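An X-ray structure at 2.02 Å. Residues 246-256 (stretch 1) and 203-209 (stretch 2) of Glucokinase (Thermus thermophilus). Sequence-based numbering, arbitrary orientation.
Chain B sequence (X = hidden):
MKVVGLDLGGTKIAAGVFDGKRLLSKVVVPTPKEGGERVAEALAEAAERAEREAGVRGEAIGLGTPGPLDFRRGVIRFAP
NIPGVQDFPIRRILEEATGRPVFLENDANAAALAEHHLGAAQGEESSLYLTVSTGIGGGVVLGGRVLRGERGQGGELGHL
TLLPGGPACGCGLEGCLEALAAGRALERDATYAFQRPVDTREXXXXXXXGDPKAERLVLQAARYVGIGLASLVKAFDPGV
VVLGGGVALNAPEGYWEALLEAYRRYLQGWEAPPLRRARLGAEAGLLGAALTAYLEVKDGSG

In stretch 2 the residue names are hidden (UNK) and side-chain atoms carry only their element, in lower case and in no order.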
# COMPACT_ATOMS: atom_id res chain seq x y z
N GLY B 246 19.87 10.17 16.36
CA GLY B 246 20.68 9.07 16.88
C GLY B 246 20.35 7.72 16.32
O GLY B 246 21.23 6.84 16.23
N VAL B 247 19.08 7.52 15.94
CA VAL B 247 18.69 6.23 15.43
C VAL B 247 19.25 6.03 14.02
O VAL B 247 19.78 4.94 13.72
CB VAL B 247 17.14 6.04 15.51
CG1 VAL B 247 16.73 4.84 14.76
CG2 VAL B 247 16.70 5.93 16.97
N ALA B 248 19.17 7.04 13.15
CA ALA B 248 19.71 6.89 11.81
C ALA B 248 21.26 6.87 11.83
O ALA B 248 21.90 6.03 11.20
CB ALA B 248 19.23 7.98 10.93
N LEU B 249 21.86 7.80 12.54
CA LEU B 249 23.33 7.92 12.52
C LEU B 249 24.07 6.71 13.15
O LEU B 249 25.14 6.35 12.69
CB LEU B 249 23.80 9.24 13.16
CG LEU B 249 23.27 10.54 12.52
CD1 LEU B 249 23.62 11.73 13.37
CD2 LEU B 249 23.85 10.74 11.15
N ASN B 250 23.49 6.08 14.16
CA ASN B 250 24.15 4.94 14.79
C ASN B 250 23.63 3.58 14.34
O ASN B 250 24.03 2.55 14.89
CB ASN B 250 24.11 5.09 16.31
CG ASN B 250 24.86 6.33 16.78
OD1 ASN B 250 26.03 6.51 16.44
ND2 ASN B 250 24.18 7.19 17.51
N ALA B 251 22.80 3.56 13.31
CA ALA B 251 22.28 2.32 12.75
C ALA B 251 23.36 1.50 12.04
O ALA B 251 24.32 2.07 11.52
CB ALA B 251 21.13 2.63 11.79
N PRO B 252 23.21 0.17 11.97
CA PRO B 252 24.12 -0.65 11.14
C PRO B 252 24.36 -0.08 9.75
O PRO B 252 23.50 0.66 9.23
CB PRO B 252 23.35 -1.97 11.01
CG PRO B 252 22.66 -2.09 12.34
CD PRO B 252 22.21 -0.67 12.66
N GLU B 253 25.50 -0.39 9.15
CA GLU B 253 25.80 0.14 7.80
C GLU B 253 24.84 -0.33 6.68
O GLU B 253 24.61 0.42 5.70
CB GLU B 253 27.23 -0.15 7.39
CG GLU B 253 27.75 0.91 6.40
CD GLU B 253 27.77 2.32 7.00
OE1 GLU B 253 28.21 2.47 8.18
OE2 GLU B 253 27.39 3.28 6.26
N GLY B 254 24.33 -1.55 6.81
CA GLY B 254 23.26 -2.01 5.90
C GLY B 254 22.05 -1.07 5.89
O GLY B 254 21.33 -0.99 4.89
N TYR B 255 21.83 -0.35 7.01
CA TYR B 255 20.65 0.53 7.11
C TYR B 255 20.86 1.71 6.17
O TYR B 255 20.03 2.01 5.35
CB TYR B 255 20.44 1.02 8.55
CG TYR B 255 19.40 2.12 8.73
CD1 TYR B 255 18.05 1.81 9.00
CD2 TYR B 255 19.77 3.48 8.72
CE1 TYR B 255 17.11 2.82 9.21
CE2 TYR B 255 18.81 4.50 8.92
CZ TYR B 255 17.50 4.16 9.18
OH TYR B 255 16.58 5.16 9.34
N TRP B 256 22.02 2.32 6.27
CA TRP B 256 22.35 3.48 5.46
C TRP B 256 22.38 3.13 3.98
O TRP B 256 21.85 3.88 3.14
CB TRP B 256 23.65 4.12 5.94
CG TRP B 256 23.68 5.57 5.61
CD1 TRP B 256 24.03 6.13 4.39
CD2 TRP B 256 23.26 6.66 6.45
NE1 TRP B 256 23.90 7.50 4.46
CE2 TRP B 256 23.41 7.85 5.69
CE3 TRP B 256 22.83 6.76 7.78
CZ2 TRP B 256 23.12 9.11 6.21
CZ3 TRP B 256 22.55 8.04 8.30
CH2 TRP B 256 22.69 9.18 7.52
N UNK B 203 17.56 -4.69 18.78
CA UNK B 203 17.22 -4.83 17.35
C UNK B 203 18.46 -4.74 16.45
O UNK B 203 18.64 -5.58 15.57
c UNK B 203 15.75 -3.84 15.41
c UNK B 203 15.14 -5.19 14.99
c UNK B 203 16.13 -3.81 16.91
c UNK B 203 14.83 -2.63 15.04
N UNK B 204 19.32 -3.75 16.68
CA UNK B 204 20.50 -3.60 15.83
C UNK B 204 21.56 -4.72 16.05
O UNK B 204 22.29 -5.10 15.13
c UNK B 204 18.75 1.14 14.52
c UNK B 204 18.49 -0.16 14.05
c UNK B 204 19.76 1.34 15.45
c UNK B 204 20.29 -1.05 15.47
c UNK B 204 19.27 -1.24 14.51
c UNK B 204 21.14 -2.21 15.98
c UNK B 204 20.53 0.25 15.91
N UNK B 205 21.65 -5.25 17.27
CA UNK B 205 22.52 -6.42 17.54
C UNK B 205 22.01 -7.63 16.74
O UNK B 205 22.77 -8.28 16.03
c UNK B 205 22.86 -8.56 20.89
c UNK B 205 23.03 -8.17 19.41
n UNK B 205 21.96 -11.12 19.90
c UNK B 205 21.17 -10.38 20.69
c UNK B 205 22.52 -6.74 19.05
n UNK B 205 19.97 -10.85 21.03
n UNK B 205 21.56 -9.19 21.15
N UNK B 206 20.70 -7.90 16.84
CA UNK B 206 20.07 -8.95 16.06
C UNK B 206 20.31 -8.80 14.56
O UNK B 206 20.61 -9.79 13.85
c UNK B 206 16.73 -9.22 18.02
c UNK B 206 18.14 -9.62 17.71
c UNK B 206 18.32 -11.16 17.69
c UNK B 206 18.57 -9.01 16.37
N UNK B 207 20.19 -7.57 14.07
CA UNK B 207 20.48 -7.24 12.68
C UNK B 207 21.94 -7.60 12.30
O UNK B 207 22.20 -8.33 11.30
c UNK B 207 20.90 -4.55 8.31
c UNK B 207 21.97 -4.58 9.23
c UNK B 207 21.73 -4.97 10.55
c UNK B 207 19.65 -4.90 8.73
c UNK B 207 20.46 -5.33 10.97
c UNK B 207 20.19 -5.76 12.40
c UNK B 207 19.43 -5.31 10.03
N UNK B 208 22.88 -7.08 13.08
CA UNK B 208 24.29 -7.35 12.83
C UNK B 208 24.63 -8.86 12.94
O UNK B 208 25.46 -9.36 12.19
c UNK B 208 25.19 -6.47 13.74
n UNK B 208 26.92 -3.61 12.33
c UNK B 208 25.18 -4.99 13.37
o UNK B 208 25.78 -5.05 10.98
c UNK B 208 26.01 -4.58 12.13
N UNK B 209 23.96 -9.59 13.83
CA UNK B 209 24.04 -11.04 13.88
C UNK B 209 23.37 -11.80 12.70
O UNK B 209 23.41 -13.05 12.67
c UNK B 209 23.46 -11.55 15.22
O HOH W 1 27.59 -1.50 10.55
O HOH W 2 25.28 -3.20 8.33

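Position 203 carries four side-chain carbons, forked at the second, with no heteroatom. Nothing here touches stretch 1; the side chain is out of its reach, and the residue is buried by other parts of the protein. The fork at the second carbon makes it Leu-203.

At position 204 one carbon leads into a ring of six carbons, with no oxygen at the far end. The CA-to-CB bond points toward stretch 1, and the ring lies against the turn between its two helices. That is a phenylalanine, Phe-204, with chi1 in the m well. Pro-252 CD sits 3.4 Å from Phe-204 CG and 3.6 Å from the ring centroid, 21° off the normal. Ala-251 CA covers the same face, 4.2 Å from the centroid of the Phe-204 ring. Both are CH-pi contacts, and they take carbons that adjoin a backbone nitrogen, whose hydrogens are slightly polarised and suit a ring face. At the ring's far end, Phe-204 CZ meets Ala-251 CB at 3.9 Å and Val-247 CG1 at 4.2 Å.

Position 205 has three carbons, a nitrogen, then a carbon bearing two more nitrogens: a guanidinium, hence Arg-205. Its CA-to-CB bond points away from stretch 1, its side chain makes no contact there, and it hydrogen-bonds elsewhere in the structure.

Position 206 again shows four carbons forked at the second, out of reach of stretch 1. It is Leu-206.

Position 207 repeats the single carbon and six-carbon ring, and again CA-to-CB points toward stretch 1. The ring packs against Pro-252, with Gly-254 near its edge. This second phenylalanine, Phe-207, is in the t rotamer. Its CD2 lies 3.4 Å from Pro-252 CB, while Gly-254 CA approaches the ring edge, 4.2 Å from Phe-207 CZ. The glycine matters: an ideal CB there would fall 3.0 Å from Phe-207 CZ, a clash.

Position 208 has three carbons, the third carrying one oxygen and one nitrogen, an amide one carbon longer than asparagine. Its CA-to-CB bond runs sideways, but the end of the side chain comes nearer and touches Pro-252. It is Gln-208, with Gln-208 CD 3.9 Å from Pro-252 CB. Two waters extend its reach. Gln-208 NE2 and Glu-253 N each donate to water 1, at 2.8 and 2.7 Å; water 2 donates to Gln-208 OE1 at 3.3 Å and accepts from Gly-254 N at 2.4 Å.

Position 209 has a single carbon, out of reach of stretch 1. It is Ala-209, just past the helix.

The rule is a proline set at a helix N-cap and read by one helix through positions 204, 207 and 208, a spacing of three and four that gathers them on one side. Pro-252 meets both rings and the amide, and the 340 Å² buried between the stretches includes no direct hydrogen bond. Packing joins the apolar surfaces; the amide, through water, serves backbone NH groups at the start of the next helix.

Stretch 2 203-209: LFRLFQA
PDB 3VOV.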